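Local coordinates for protein peroxisomal acyl-coenzyme A oxidase 1 (Arabidopsis thaliana, PDB 1W07) that oxidises long- and medium-chain acyl-CoAs to 2-trans-enoyl-CoAs with bound FAD and reduces oxygen to hydrogen peroxide in the peroxisome, at residues B[16-19]-B[20-24]; B[28-31]-B[32-36]; B[336-339]-B[340-344]; B[607-611]-B[612-616]; B[551-554]-B[555-559]. The protein carries 1 engineered substitution. All blocks are in the same frame, centred on the assembly; numbering follows the deposited sequence.

All five are local contacts along or at the start of a helix, in one subunit, and the fold brings parts of the chain far apart in sequence next to one another, with contacts 1 and 2 on consecutive helices. Contacts 3 and 5 lie closest, their centres about 9 Å apart, where helices 328-363 and 548-566 pack. Contact 1 touches all four others: Ile23 CD1 meets Phe32 CD2 of contact 2 at 3.7 Å, and Phe16 packs on Gln551 of contact 5. Asn608 of contact 4 joins contacts 1 and 2, its OD1 3.2 Å from Lys22 NZ and its ND2 3.1 Å from Asp36 OD2. Contact 3 comes nearest the cofactor, the Leu337 side chain being about 11 Å from FAD.

Contact 1. Residues B[16-19]-B[20-24]; sequences FDVE and DMKIV
Glu19 and Lys22 lie side by side and point the same way, joined by a salt bridge of 3.1 Å between Glu19 OE2 and Lys22 NZ. The two chains reach it differently. Glu19 is folded, with chi2 at -52°, which turns its carboxylate across toward Lys22, whereas Lys22 is fully extended beyond CG and runs its CD and CE past the carboxylate oxygens. NZ arrives on the syn side of OE2, slightly out of the carboxylate plane. A long flexible acid and a long base three residues apart suit this first turn.

Phe16, just before the helix, turns its ring to meet Met21 edge-on: Phe16 CE1 is 3.6 Å from Met21 CB, near the ring plane, and the two side chains cross at about a right angle. Met21 has CG anti to the backbone N (chi1 -171°), and the bends at chi2 and chi3 bring Met21 CE to 4.0 Å from Phe16 CE1. Asp17 is the N-cap residue, yet its carboxylate makes no capping bond. Asp17 OD2 stands 4.2 Å from Asp20 OD2, a like-charge pair bridged by a water that donates to both and probably eases their repulsion.

Around the turn, Phe16 and Met21 face helices 548-566 and 600-605, while Lys22 and Ile23 rest on Phe32 of helix 29-43.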
loop_
_atom_site.group_PDB
_atom_site.type_symbol
_atom_site.label_atom_id
_atom_site.label_comp_id
_atom_site.label_asym_id
_atom_site.label_seq_id
_atom_site.Cartn_x
_atom_site.Cartn_y
_atom_site.Cartn_z
ATOM N N PHE B 16 -27.466 14.186 12.707
ATOM C CA PHE B 16 -27.909 12.981 13.410
ATOM C C PHE B 16 -27.216 13.001 14.776
ATOM O O PHE B 16 -26.181 13.656 14.920
ATOM C CB PHE B 16 -27.521 11.734 12.600
ATOM C CG PHE B 16 -26.049 11.448 12.603
ATOM C CD1 PHE B 16 -25.518 10.491 13.461
ATOM C CD2 PHE B 16 -25.179 12.167 11.781
ATOM C CE1 PHE B 16 -24.138 10.251 13.508
ATOM C CE2 PHE B 16 -23.801 11.933 11.819
ATOM C CZ PHE B 16 -23.284 10.973 12.686
ATOM N N ASP B 17 -27.789 12.324 15.776
ATOM C CA ASP B 17 -27.184 12.309 17.110
ATOM C C ASP B 17 -26.116 11.231 17.190
ATOM O O ASP B 17 -26.413 10.033 17.152
ATOM C CB ASP B 17 -28.234 12.089 18.203
ATOM C CG ASP B 17 -29.067 13.350 18.492
ATOM O OD1 ASP B 17 -28.501 14.458 18.451
ATOM O OD2 ASP B 17 -30.267 13.223 18.785
ATOM N N VAL B 18 -24.867 11.683 17.293
ATOM C CA VAL B 18 -23.706 10.808 17.344
ATOM C C VAL B 18 -23.742 9.772 18.458
ATOM O O VAL B 18 -23.310 8.641 18.254
ATOM C CB VAL B 18 -22.382 11.643 17.451
ATOM C CG1 VAL B 18 -22.379 12.476 18.742
ATOM C CG2 VAL B 18 -21.155 10.706 17.377
ATOM N N GLU B 19 -24.248 10.149 19.627
ATOM C CA GLU B 19 -24.293 9.217 20.739
ATOM C C GLU B 19 -25.090 7.954 20.404
ATOM O O GLU B 19 -24.742 6.859 20.860
ATOM C CB GLU B 19 -24.842 9.904 22.000
ATOM C CG GLU B 19 -23.915 11.012 22.549
ATOM C CD GLU B 19 -22.455 10.561 22.756
ATOM O OE1 GLU B 19 -22.213 9.581 23.492
ATOM O OE2 GLU B 19 -21.538 11.196 22.191
ATOM N N ASP B 20 -26.132 8.093 19.590
ATOM C CA ASP B 20 -26.956 6.951 19.170
ATOM C C ASP B 20 -26.229 6.137 18.102
ATOM O O ASP B 20 -26.329 4.908 18.069
ATOM C CB ASP B 20 -28.295 7.432 18.614
ATOM C CG ASP B 20 -29.215 7.959 19.701
ATOM O OD1 ASP B 20 -29.665 7.139 20.528
ATOM O OD2 ASP B 20 -29.466 9.181 19.738
ATOM N N MET B 21 -25.496 6.816 17.223
ATOM C CA MET B 21 -24.734 6.111 16.196
ATOM C C MET B 21 -23.638 5.279 16.860
ATOM O O MET B 21 -23.249 4.238 16.339
ATOM C CB MET B 21 -24.094 7.095 15.217
ATOM C CG MET B 21 -23.463 6.414 14.008
ATOM S SD MET B 21 -24.674 5.507 13.023
ATOM C CE MET B 21 -25.156 6.766 11.831
ATOM N N LYS B 22 -23.125 5.749 18.000
ATOM C CA LYS B 22 -22.072 5.022 18.722
ATOM C C LYS B 22 -22.568 3.646 19.136
ATOM O O LYS B 22 -21.816 2.674 19.118
ATOM C CB LYS B 22 -21.627 5.782 19.980
ATOM C CG LYS B 22 -20.771 7.016 19.698
ATOM C CD LYS B 22 -20.312 7.694 20.992
ATOM C CE LYS B 22 -19.323 8.817 20.684
ATOM N NZ LYS B 22 -18.885 9.526 21.918
ATOM N N ILE B 23 -23.838 3.568 19.527
ATOM C CA ILE B 23 -24.437 2.297 19.942
ATOM C C ILE B 23 -24.570 1.355 18.744
ATOM O O ILE B 23 -24.394 0.144 18.870
ATOM C CB ILE B 23 -25.831 2.519 20.551
ATOM C CG1 ILE B 23 -25.722 3.483 21.742
ATOM C CG2 ILE B 23 -26.445 1.175 20.959
ATOM C CD1 ILE B 23 -24.769 3.014 22.819
ATOM N N VAL B 24 -24.896 1.917 17.587
ATOM C CA VAL B 24 -25.030 1.127 16.370
ATOM C C VAL B 24 -23.690 0.452 16.052
ATOM O O VAL B 24 -23.636 -0.743 15.760
ATOM C CB VAL B 24 -25.420 2.017 15.158
ATOM C CG1 VAL B 24 -25.412 1.191 13.881
ATOM C CG2 VAL B 24 -26.790 2.653 15.382
HETATM O O HOH W 1 -31.534 10.767 19.096
#

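Contact 2. Residues B[28-31]-B[32-36]; sequences SRHA and FEVSD
The imidazole of His30 carries Val34 CG2 over one face, 3.5 Å above the plane and offset toward the rim; it is a CH-pi contact, with CG2 3.9 Å from the centroid of the His30 ring and nearest its CE1. At the edge of the Phe32 ring, near its plane, lies the carbonyl oxygen of Arg29. His30 swings its ring over the next turn because CG is anti to the backbone N (chi1 172°), and a beta-branched valine four residues on offers a methyl to meet it.

Ser28 is the N-cap of helix 29-43. Its OG accepts from Ala31 N at 3.0 Å in a nearly straight bond, a short hydroxyl suiting the task, while Ser28 O takes Phe32 N. The extended Glu33 lays its CG against Arg29 O, with Glu33 OE1 still 5.2 Å from Arg29 NE, so no salt bridge closes.

Beyond the turn, Phe32 packs on helix 18-26, and His30 NE2 makes a weak hydrogen bond to Glu84, which could polarise the ring and raise its proton affinity. The chemistry is thus of two kinds: a polar cap that satisfies an amide at the helix start, and a single methyl laid on one face of the imidazole.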
loop_
_atom_site.group_PDB
_atom_site.type_symbol
_atom_site.label_atom_id
_atom_site.label_comp_id
_atom_site.label_asym_id
_atom_site.label_seq_id
_atom_site.Cartn_x
_atom_site.Cartn_y
_atom_site.Cartn_z
ATOM N N SER B 28 -24.481 -2.888 20.539
ATOM C CA SER B 28 -25.438 -2.866 21.651
ATOM C C SER B 28 -24.935 -1.882 22.703
ATOM O O SER B 28 -23.807 -1.395 22.610
ATOM C CB SER B 28 -25.576 -4.254 22.286
ATOM O OG SER B 28 -24.422 -4.615 23.027
ATOM N N ARG B 29 -25.769 -1.581 23.695
ATOM C CA ARG B 29 -25.369 -0.653 24.749
ATOM C C ARG B 29 -24.394 -1.340 25.698
ATOM O O ARG B 29 -23.515 -0.701 26.276
ATOM C CB ARG B 29 -26.591 -0.149 25.532
ATOM C CG ARG B 29 -27.660 0.541 24.670
ATOM C CD ARG B 29 -28.512 1.523 25.486
ATOM N NE ARG B 29 -27.765 2.754 25.748
ATOM C CZ ARG B 29 -28.091 3.951 25.260
ATOM N NH1 ARG B 29 -29.170 4.096 24.493
ATOM N NH2 ARG B 29 -27.311 4.996 25.494
ATOM N N HIS B 30 -24.544 -2.649 25.851
ATOM C CA HIS B 30 -23.663 -3.407 26.728
ATOM C C HIS B 30 -22.264 -3.426 26.126
ATOM O O HIS B 30 -21.279 -3.130 26.806
ATOM C CB HIS B 30 -24.160 -4.840 26.883
ATOM C CG HIS B 30 -23.204 -5.734 27.608
ATOM N ND1 HIS B 30 -22.925 -5.595 28.949
ATOM C CD2 HIS B 30 -22.440 -6.762 27.168
ATOM C CE1 HIS B 30 -22.032 -6.503 29.308
ATOM N NE2 HIS B 30 -21.720 -7.222 28.245
ATOM N N ALA B 31 -22.181 -3.772 24.846
ATOM C CA ALA B 31 -20.895 -3.828 24.176
ATOM C C ALA B 31 -20.237 -2.451 24.243
ATOM O O ALA B 31 -19.066 -2.327 24.606
ATOM C CB ALA B 31 -21.081 -4.276 22.715
ATOM N N PHE B 32 -21.009 -1.415 23.918
ATOM C CA PHE B 32 -20.493 -0.053 23.933
ATOM C C PHE B 32 -19.944 0.347 25.296
ATOM O O PHE B 32 -18.844 0.915 25.392
ATOM C CB PHE B 32 -21.587 0.938 23.545
ATOM C CG PHE B 32 -21.200 2.375 23.756
ATOM C CD1 PHE B 32 -20.300 3.008 22.897
ATOM C CD2 PHE B 32 -21.700 3.083 24.841
ATOM C CE1 PHE B 32 -19.904 4.332 23.123
ATOM C CE2 PHE B 32 -21.312 4.402 25.078
ATOM C CZ PHE B 32 -20.413 5.030 24.221
ATOM N N GLU B 33 -20.717 0.063 26.342
ATOM C CA GLU B 33 -20.339 0.407 27.712
ATOM C C GLU B 33 -19.067 -0.289 28.175
ATOM O O GLU B 33 -18.184 0.335 28.755
ATOM C CB GLU B 33 -21.490 0.066 28.672
ATOM C CG GLU B 33 -22.673 1.022 28.585
ATOM C CD GLU B 33 -23.728 0.745 29.632
ATOM O OE1 GLU B 33 -24.688 1.542 29.737
ATOM O OE2 GLU B 33 -23.613 -0.281 30.343
ATOM N N VAL B 34 -18.987 -1.589 27.934
ATOM C CA VAL B 34 -17.822 -2.350 28.347
ATOM C C VAL B 34 -16.579 -1.888 27.587
ATOM O O VAL B 34 -15.491 -1.776 28.152
ATOM C CB VAL B 34 -18.037 -3.863 28.112
ATOM C CG1 VAL B 34 -16.816 -4.631 28.549
ATOM C CG2 VAL B 34 -19.254 -4.338 28.896
ATOM N N SER B 35 -16.741 -1.609 26.301
ATOM C CA SER B 35 -15.610 -1.179 25.497
ATOM C C SER B 35 -15.149 0.222 25.891
ATOM O O SER B 35 -13.948 0.500 25.974
ATOM C CB SER B 35 -15.992 -1.207 24.022
ATOM O OG SER B 35 -14.887 -0.881 23.222
ATOM N N ASP B 36 -16.107 1.103 26.143
ATOM C CA ASP B 36 -15.779 2.467 26.510
ATOM C C ASP B 36 -15.003 2.492 27.822
ATOM O O ASP B 36 -14.022 3.219 27.954
ATOM C CB ASP B 36 -17.066 3.296 26.610
ATOM C CG ASP B 36 -16.809 4.727 27.019
ATOM O OD1 ASP B 36 -17.167 5.087 28.161
ATOM O OD2 ASP B 36 -16.252 5.506 26.209
#

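Contact 3. Residues B[336-339]-B[340-344]; sequences PLLA and SAYAF
Helix 328-363 of the C-alpha1 domain, a long helix that also supplies the FAD-binding Gln330 and Arg333, is kinked at Pro336, and the turn after the kink holds this contact. Pro336 O is gripped twice by one residue: Ser340 N donates at 2.9 Å and Ser340 OG at 2.8 Å, from opposite faces of the carbonyl plane. The hydroxyl gets there with OG anti to its own carbonyl carbon (chi1 -65°), folded back along the helix, which lets a buried serine satisfy its proton locally. Without the Ser340 hydroxyl, as in an alanine here, Pro336 O would probably keep the amide bond alone and lose its second grip just after the kink. Leu338 and Tyr342 lie alongside, CD1 of the leucine 3.9 Å from CE1 of the tyrosine, and Leu338 O sits at the edge of the phenol ring.

Tyr342 OH bonds to Leu603 O, and its ring meets Trp25 edge-to-face. The small Ala339 and Ser340 sit close to helix 548-566; Leu337 and Phe344 face helix 370-398, and Ala343 helix 516-538.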
loop_
_atom_site.group_PDB
_atom_site.type_symbol
_atom_site.label_atom_id
_atom_site.label_comp_id
_atom_site.label_asym_id
_atom_site.label_seq_id
_atom_site.Cartn_x
_atom_site.Cartn_y
_atom_site.Cartn_z
ATOM N N PRO B 336 -16.198 6.503 0.243
ATOM C CA PRO B 336 -16.489 5.096 -0.056
ATOM C C PRO B 336 -15.850 4.222 1.038
ATOM O O PRO B 336 -16.389 3.174 1.400
ATOM C CB PRO B 336 -15.847 4.903 -1.432
ATOM C CG PRO B 336 -16.033 6.271 -2.073
ATOM C CD PRO B 336 -15.629 7.184 -0.931
ATOM N N LEU B 337 -14.714 4.657 1.588
ATOM C CA LEU B 337 -14.053 3.889 2.658
ATOM C C LEU B 337 -14.821 4.003 3.978
ATOM O O LEU B 337 -14.875 3.055 4.778
ATOM C CB LEU B 337 -12.623 4.379 2.846
ATOM C CG LEU B 337 -11.706 4.237 1.613
ATOM C CD1 LEU B 337 -10.319 4.701 2.000
ATOM C CD2 LEU B 337 -11.687 2.791 1.125
ATOM N N LEU B 338 -15.405 5.169 4.217
ATOM C CA LEU B 338 -16.218 5.371 5.410
ATOM C C LEU B 338 -17.435 4.468 5.251
ATOM O O LEU B 338 -17.818 3.763 6.171
ATOM C CB LEU B 338 -16.644 6.837 5.502
ATOM C CG LEU B 338 -17.740 7.170 6.517
ATOM C CD1 LEU B 338 -17.309 6.785 7.936
ATOM C CD2 LEU B 338 -18.038 8.659 6.414
ATOM N N ALA B 339 -18.040 4.472 4.071
ATOM C CA ALA B 339 -19.205 3.613 3.831
ATOM C C ALA B 339 -18.847 2.124 3.997
ATOM O O ALA B 339 -19.636 1.346 4.551
ATOM C CB ALA B 339 -19.768 3.859 2.430
ATOM N N SER B 340 -17.656 1.739 3.520
ATOM C CA SER B 340 -17.173 0.353 3.601
ATOM C C SER B 340 -16.925 -0.071 5.041
ATOM O O SER B 340 -17.105 -1.239 5.388
ATOM C CB SER B 340 -15.872 0.170 2.804
ATOM O OG SER B 340 -16.045 0.352 1.405
ATOM N N ALA B 341 -16.485 0.863 5.876
ATOM C CA ALA B 341 -16.254 0.537 7.280
ATOM C C ALA B 341 -17.577 0.072 7.888
ATOM O O ALA B 341 -17.634 -0.979 8.518
ATOM C CB ALA B 341 -15.713 1.759 8.034
ATOM N N TYR B 342 -18.649 0.839 7.697
ATOM C CA TYR B 342 -19.943 0.423 8.242
ATOM C C TYR B 342 -20.447 -0.843 7.536
ATOM O O TYR B 342 -20.990 -1.752 8.163
ATOM C CB TYR B 342 -20.968 1.545 8.099
ATOM C CG TYR B 342 -20.834 2.641 9.145
ATOM C CD1 TYR B 342 -19.796 3.571 9.086
ATOM C CD2 TYR B 342 -21.747 2.747 10.192
ATOM C CE1 TYR B 342 -19.674 4.589 10.043
ATOM C CE2 TYR B 342 -21.639 3.746 11.159
ATOM C CZ TYR B 342 -20.601 4.668 11.079
ATOM O OH TYR B 342 -20.489 5.665 12.020
ATOM N N ALA B 343 -20.260 -0.904 6.225
ATOM C CA ALA B 343 -20.682 -2.070 5.477
ATOM C C ALA B 343 -20.022 -3.346 6.024
ATOM O O ALA B 343 -20.694 -4.370 6.203
ATOM C CB ALA B 343 -20.357 -1.887 4.007
ATOM N N PHE B 344 -18.719 -3.290 6.298
ATOM C CA PHE B 344 -17.984 -4.450 6.815
ATOM C C PHE B 344 -18.361 -4.747 8.255
ATOM O O PHE B 344 -18.333 -5.895 8.693
ATOM C CB PHE B 344 -16.471 -4.242 6.705
ATOM C CG PHE B 344 -15.973 -4.087 5.291
ATOM C CD1 PHE B 344 -16.783 -4.402 4.196
ATOM C CD2 PHE B 344 -14.672 -3.654 5.060
ATOM C CE1 PHE B 344 -16.294 -4.283 2.894
ATOM C CE2 PHE B 344 -14.175 -3.536 3.778
ATOM C CZ PHE B 344 -14.988 -3.850 2.684
#

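Contact 4. Residues B[607-611]-B[612-616]; sequences FNYTD and HYLNS
Thr610 and Tyr613 meet through a capping bond: Tyr613 N donates to Thr610 OG1 at 3.0 Å. The hydroxyl faces the amide because OG1 stands between the backbone N and the carbonyl carbon (chi1 64°), and Tyr613 CB lies 3.4 Å from Thr610 OG1. Threonine suits the place, since its short hydroxyl reaches an amide of the first turn. Its backbone O takes Leu614 N in a nearly straight bond, and Asp611 O receives Asn615 N at 2.8 Å.

Beside these bonds the tyrosines Tyr609 and Tyr613 touch obliquely, their CD2 atoms 3.6 Å apart, with ring planes at 46° and centroids separated by 5.2 Å. Tyr609 CB also rests on Leu614 CG, so the residue before the cap packs on the last residue of the helix. Phe607 CB lies over one face of the Tyr609 ring, offset toward its rim.

Further out, Tyr609 OH bonds to Ser297 OG and the Tyr613 ring takes a cation-pi contact from Arg298, tying both tyrosines to helix 278-309. His612 NE2 is held by Phe48 O and Asp611 OD1 by Tyr621 N.

The arrangement is that of a very short helix, N-capped by threonine and closed by a hydrophobic staple between Tyr609 and Leu614, which ends where Asn615 adopts positive phi, a conformation that asparagine tolerates well.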
loop_
_atom_site.group_PDB
_atom_site.type_symbol
_atom_site.label_atom_id
_atom_site.label_comp_id
_atom_site.label_asym_id
_atom_site.label_seq_id
_atom_site.Cartn_x
_atom_site.Cartn_y
_atom_site.Cartn_z
ATOM N N PHE B 607 -17.233 6.042 16.186
ATOM C CA PHE B 607 -16.340 4.912 16.474
ATOM C C PHE B 607 -15.938 4.961 17.948
ATOM O O PHE B 607 -15.570 3.944 18.541
ATOM C CB PHE B 607 -15.086 5.001 15.589
ATOM C CG PHE B 607 -15.381 4.997 14.105
ATOM C CD1 PHE B 607 -14.495 5.575 13.198
ATOM C CD2 PHE B 607 -16.541 4.398 13.613
ATOM C CE1 PHE B 607 -14.765 5.553 11.814
ATOM C CE2 PHE B 607 -16.821 4.370 12.242
ATOM C CZ PHE B 607 -15.928 4.951 11.340
ATOM N N ASN B 608 -16.007 6.161 18.522
ATOM C CA ASN B 608 -15.678 6.358 19.928
ATOM C C ASN B 608 -14.241 5.991 20.310
ATOM O O ASN B 608 -13.986 5.502 21.414
ATOM C CB ASN B 608 -16.659 5.575 20.802
ATOM C CG ASN B 608 -16.626 6.024 22.230
ATOM O OD1 ASN B 608 -16.696 7.218 22.503
ATOM N ND2 ASN B 608 -16.521 5.079 23.156
ATOM N N TYR B 609 -13.305 6.234 19.401
ATOM C CA TYR B 609 -11.898 5.925 19.640
ATOM C C TYR B 609 -11.213 6.990 20.487
ATOM O O TYR B 609 -11.456 8.185 20.298
ATOM C CB TYR B 609 -11.158 5.805 18.299
ATOM C CG TYR B 609 -11.496 4.570 17.497
ATOM C CD1 TYR B 609 -11.523 4.610 16.105
ATOM C CD2 TYR B 609 -11.766 3.348 18.128
ATOM C CE1 TYR B 609 -11.810 3.463 15.348
ATOM C CE2 TYR B 609 -12.057 2.190 17.372
ATOM C CZ TYR B 609 -12.073 2.263 15.981
ATOM O OH TYR B 609 -12.332 1.145 15.204
ATOM N N THR B 610 -10.359 6.561 21.413
ATOM C CA THR B 610 -9.621 7.497 22.262
ATOM C C THR B 610 -8.394 7.921 21.447
ATOM O O THR B 610 -8.011 7.230 20.498
ATOM C CB THR B 610 -9.085 6.824 23.552
ATOM O OG1 THR B 610 -8.129 5.816 23.191
ATOM C CG2 THR B 610 -10.228 6.193 24.375
ATOM N N ASP B 611 -7.775 9.043 21.800
ATOM C CA ASP B 611 -6.587 9.487 21.081
ATOM C C ASP B 611 -5.468 8.486 21.315
ATOM O O ASP B 611 -4.624 8.255 20.439
ATOM C CB ASP B 611 -6.139 10.864 21.565
ATOM C CG ASP B 611 -6.902 11.995 20.901
ATOM O OD1 ASP B 611 -7.549 11.757 19.860
ATOM O OD2 ASP B 611 -6.835 13.122 21.418
ATOM N N HIS B 612 -5.453 7.893 22.506
ATOM C CA HIS B 612 -4.430 6.910 22.834
ATOM C C HIS B 612 -4.500 5.730 21.870
ATOM O O HIS B 612 -3.470 5.269 21.377
ATOM C CB HIS B 612 -4.596 6.413 24.274
ATOM C CG HIS B 612 -3.687 5.281 24.635
ATOM N ND1 HIS B 612 -3.971 3.971 24.317
ATOM C CD2 HIS B 612 -2.490 5.263 25.268
ATOM C CE1 HIS B 612 -2.989 3.193 24.740
ATOM N NE2 HIS B 612 -2.077 3.953 25.320
ATOM N N TYR B 613 -5.711 5.248 21.593
ATOM C CA TYR B 613 -5.880 4.103 20.696
ATOM C C TYR B 613 -5.546 4.466 19.250
ATOM O O TYR B 613 -4.861 3.713 18.548
ATOM C CB TYR B 613 -7.309 3.575 20.763
ATOM C CG TYR B 613 -7.531 2.323 19.943
ATOM C CD1 TYR B 613 -6.871 1.135 20.260
ATOM C CD2 TYR B 613 -8.399 2.327 18.853
ATOM C CE1 TYR B 613 -7.076 -0.016 19.515
ATOM C CE2 TYR B 613 -8.610 1.190 18.105
ATOM C CZ TYR B 613 -7.953 0.023 18.440
ATOM O OH TYR B 613 -8.228 -1.104 17.720
ATOM N N LEU B 614 -6.036 5.621 18.806
ATOM C CA LEU B 614 -5.786 6.083 17.448
ATOM C C LEU B 614 -4.314 6.353 17.228
ATOM O O LEU B 614 -3.805 6.146 16.123
ATOM C CB LEU B 614 -6.584 7.355 17.140
ATOM C CG LEU B 614 -8.018 7.215 16.606
ATOM C CD1 LEU B 614 -8.584 8.595 16.274
ATOM C CD2 LEU B 614 -8.017 6.337 15.366
ATOM N N ASN B 615 -3.648 6.846 18.273
ATOM C CA ASN B 615 -2.212 7.141 18.224
ATOM C C ASN B 615 -1.870 7.927 16.963
ATOM O O ASN B 615 -0.951 7.565 16.232
ATOM C CB ASN B 615 -1.438 5.825 18.243
ATOM C CG ASN B 615 0.025 6.012 18.567
ATOM O OD1 ASN B 615 0.374 6.743 19.494
ATOM N ND2 ASN B 615 0.888 5.328 17.830
ATOM N N SER B 616 -2.612 9.008 16.737
ATOM C CA SER B 616 -2.458 9.826 15.545
ATOM C C SER B 616 -2.535 11.308 15.809
ATOM O O SER B 616 -3.504 11.799 16.386
ATOM C CB SER B 616 -3.555 9.478 14.543
ATOM O OG SER B 616 -3.545 10.380 13.449
HETATM O O HOH W 2 -4.831 10.559 18.126
#

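Contact 5. Residues B[551-554]-B[555-559]; sequences QLNN and LCYIY
Asn553 runs up the side of the helix toward Tyr557, one turn on. From CB, the chain leaves with CG anti to the backbone N (chi1 -171°), which directs the amide at the ring. Asn553 CG lies 3.9 Å from Tyr557 CE1. Of its two branches, Asn553 OD1 approaches Tyr557 CE1 to 3.4 Å and ND2 comes within 3.7 Å of Tyr557 CD1, the amide and ring planes being 44° apart; a short, flat amide suits this place beside the ring. Asn553 O meets the ring edge at Tyr557 CD1, 3.2 Å away, while accepting Tyr557 N. The turn belongs to helix 548-566 of the C-terminal acyl-CoA oxidase region, whose Leu552, Leu555, Ile558 and Tyr559 pack on helix 328-363. Cut back to an alanine, the Asn553 side chain would no longer reach CD1 and CE1 of Tyr557, and the ring would probably be freer to turn. The Cys556 sulfur lies over one face of the same ring, offset toward the rim. On another side of the helix, Asn554 ND2 donates a weak bond of 3.3 Å to Gln551 OE1, pairing two buried amides where Asn554 packs on helix 579-596.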
loop_
_atom_site.group_PDB
_atom_site.type_symbol
_atom_site.label_atom_id
_atom_site.label_comp_id
_atom_site.label_asym_id
_atom_site.label_seq_id
_atom_site.Cartn_x
_atom_site.Cartn_y
_atom_site.Cartn_z
ATOM N N GLN B 551 -28.532 8.512 7.827
ATOM C CA GLN B 551 -27.117 8.544 7.486
ATOM C C GLN B 551 -26.621 7.157 7.084
ATOM O O GLN B 551 -25.794 7.042 6.194
ATOM C CB GLN B 551 -26.299 9.110 8.648
ATOM C CG GLN B 551 -26.538 10.592 8.867
ATOM C CD GLN B 551 -26.425 11.379 7.579
ATOM O OE1 GLN B 551 -25.402 11.325 6.895
ATOM N NE2 GLN B 551 -27.482 12.109 7.231
ATOM N N LEU B 552 -27.125 6.106 7.726
ATOM C CA LEU B 552 -26.725 4.748 7.362
ATOM C C LEU B 552 -27.217 4.450 5.942
ATOM O O LEU B 552 -26.563 3.740 5.170
ATOM C CB LEU B 552 -27.309 3.730 8.346
ATOM C CG LEU B 552 -26.731 3.804 9.763
ATOM C CD1 LEU B 552 -27.431 2.793 10.664
ATOM C CD2 LEU B 552 -25.229 3.535 9.707
ATOM N N ASN B 553 -28.374 5.008 5.596
ATOM C CA ASN B 553 -28.949 4.819 4.268
ATOM C C ASN B 553 -28.021 5.471 3.249
ATOM O O ASN B 553 -27.731 4.896 2.196
ATOM C CB ASN B 553 -30.342 5.449 4.195
ATOM C CG ASN B 553 -31.067 5.102 2.914
ATOM O OD1 ASN B 553 -31.727 4.066 2.816
ATOM N ND2 ASN B 553 -30.928 5.956 1.911
ATOM N N ASN B 554 -27.545 6.671 3.566
ATOM C CA ASN B 554 -26.618 7.368 2.671
ATOM C C ASN B 554 -25.382 6.504 2.409
ATOM O O ASN B 554 -24.992 6.297 1.271
ATOM C CB ASN B 554 -26.167 8.717 3.278
ATOM C CG ASN B 554 -27.263 9.782 3.285
ATOM O OD1 ASN B 554 -28.131 9.810 2.408
ATOM N ND2 ASN B 554 -27.194 10.691 4.253
ATOM N N LEU B 555 -24.761 6.012 3.479
ATOM C CA LEU B 555 -23.565 5.190 3.354
ATOM C C LEU B 555 -23.861 3.891 2.602
ATOM O O LEU B 555 -23.072 3.460 1.759
ATOM C CB LEU B 555 -22.987 4.878 4.742
ATOM C CG LEU B 555 -22.505 6.076 5.572
ATOM C CD1 LEU B 555 -22.026 5.604 6.961
ATOM C CD2 LEU B 555 -21.392 6.797 4.802
ATOM N N CYS B 556 -25.004 3.277 2.896
ATOM C CA CYS B 556 -25.385 2.039 2.231
ATOM C C CYS B 556 -25.356 2.191 0.726
ATOM O O CYS B 556 -24.770 1.359 0.034
ATOM C CB CYS B 556 -26.789 1.590 2.656
ATOM S SG CYS B 556 -27.427 0.130 1.781
ATOM N N TYR B 557 -25.987 3.243 0.204
ATOM C CA TYR B 557 -26.015 3.416 -1.238
ATOM C C TYR B 557 -24.741 3.987 -1.835
ATOM O O TYR B 557 -24.497 3.834 -3.035
ATOM C CB TYR B 557 -27.262 4.204 -1.662
ATOM C CG TYR B 557 -28.509 3.393 -1.431
ATOM C CD1 TYR B 557 -29.191 3.462 -0.215
ATOM C CD2 TYR B 557 -28.938 2.455 -2.374
ATOM C CE1 TYR B 557 -30.260 2.609 0.057
ATOM C CE2 TYR B 557 -30.007 1.601 -2.104
ATOM C CZ TYR B 557 -30.656 1.676 -0.894
ATOM O OH TYR B 557 -31.661 0.775 -0.624
ATOM N N ILE B 558 -23.929 4.637 -1.006
ATOM C CA ILE B 558 -22.632 5.143 -1.454
ATOM C C ILE B 558 -21.771 3.905 -1.720
ATOM O O ILE B 558 -21.086 3.823 -2.736
ATOM C CB ILE B 558 -21.910 5.994 -0.359
ATOM C CG1 ILE B 558 -22.457 7.424 -0.350
ATOM C CG2 ILE B 558 -20.381 5.972 -0.601
ATOM C CD1 ILE B 558 -21.850 8.309 0.737
ATOM N N TYR B 559 -21.801 2.944 -0.801
ATOM C CA TYR B 559 -21.016 1.712 -0.961
ATOM C C TYR B 559 -21.411 1.002 -2.274
ATOM O O TYR B 559 -20.564 0.704 -3.125
ATOM C CB TYR B 559 -21.250 0.784 0.251
ATOM C CG TYR B 559 -20.483 -0.533 0.214
ATOM C CD1 TYR B 559 -19.087 -0.574 0.338
ATOM C CD2 TYR B 559 -21.147 -1.728 -0.030
ATOM C CE1 TYR B 559 -18.372 -1.790 0.206
ATOM C CE2 TYR B 559 -20.454 -2.935 -0.169
ATOM C CZ TYR B 559 -19.085 -2.970 -0.054
ATOM O OH TYR B 559 -18.445 -4.188 -0.192
#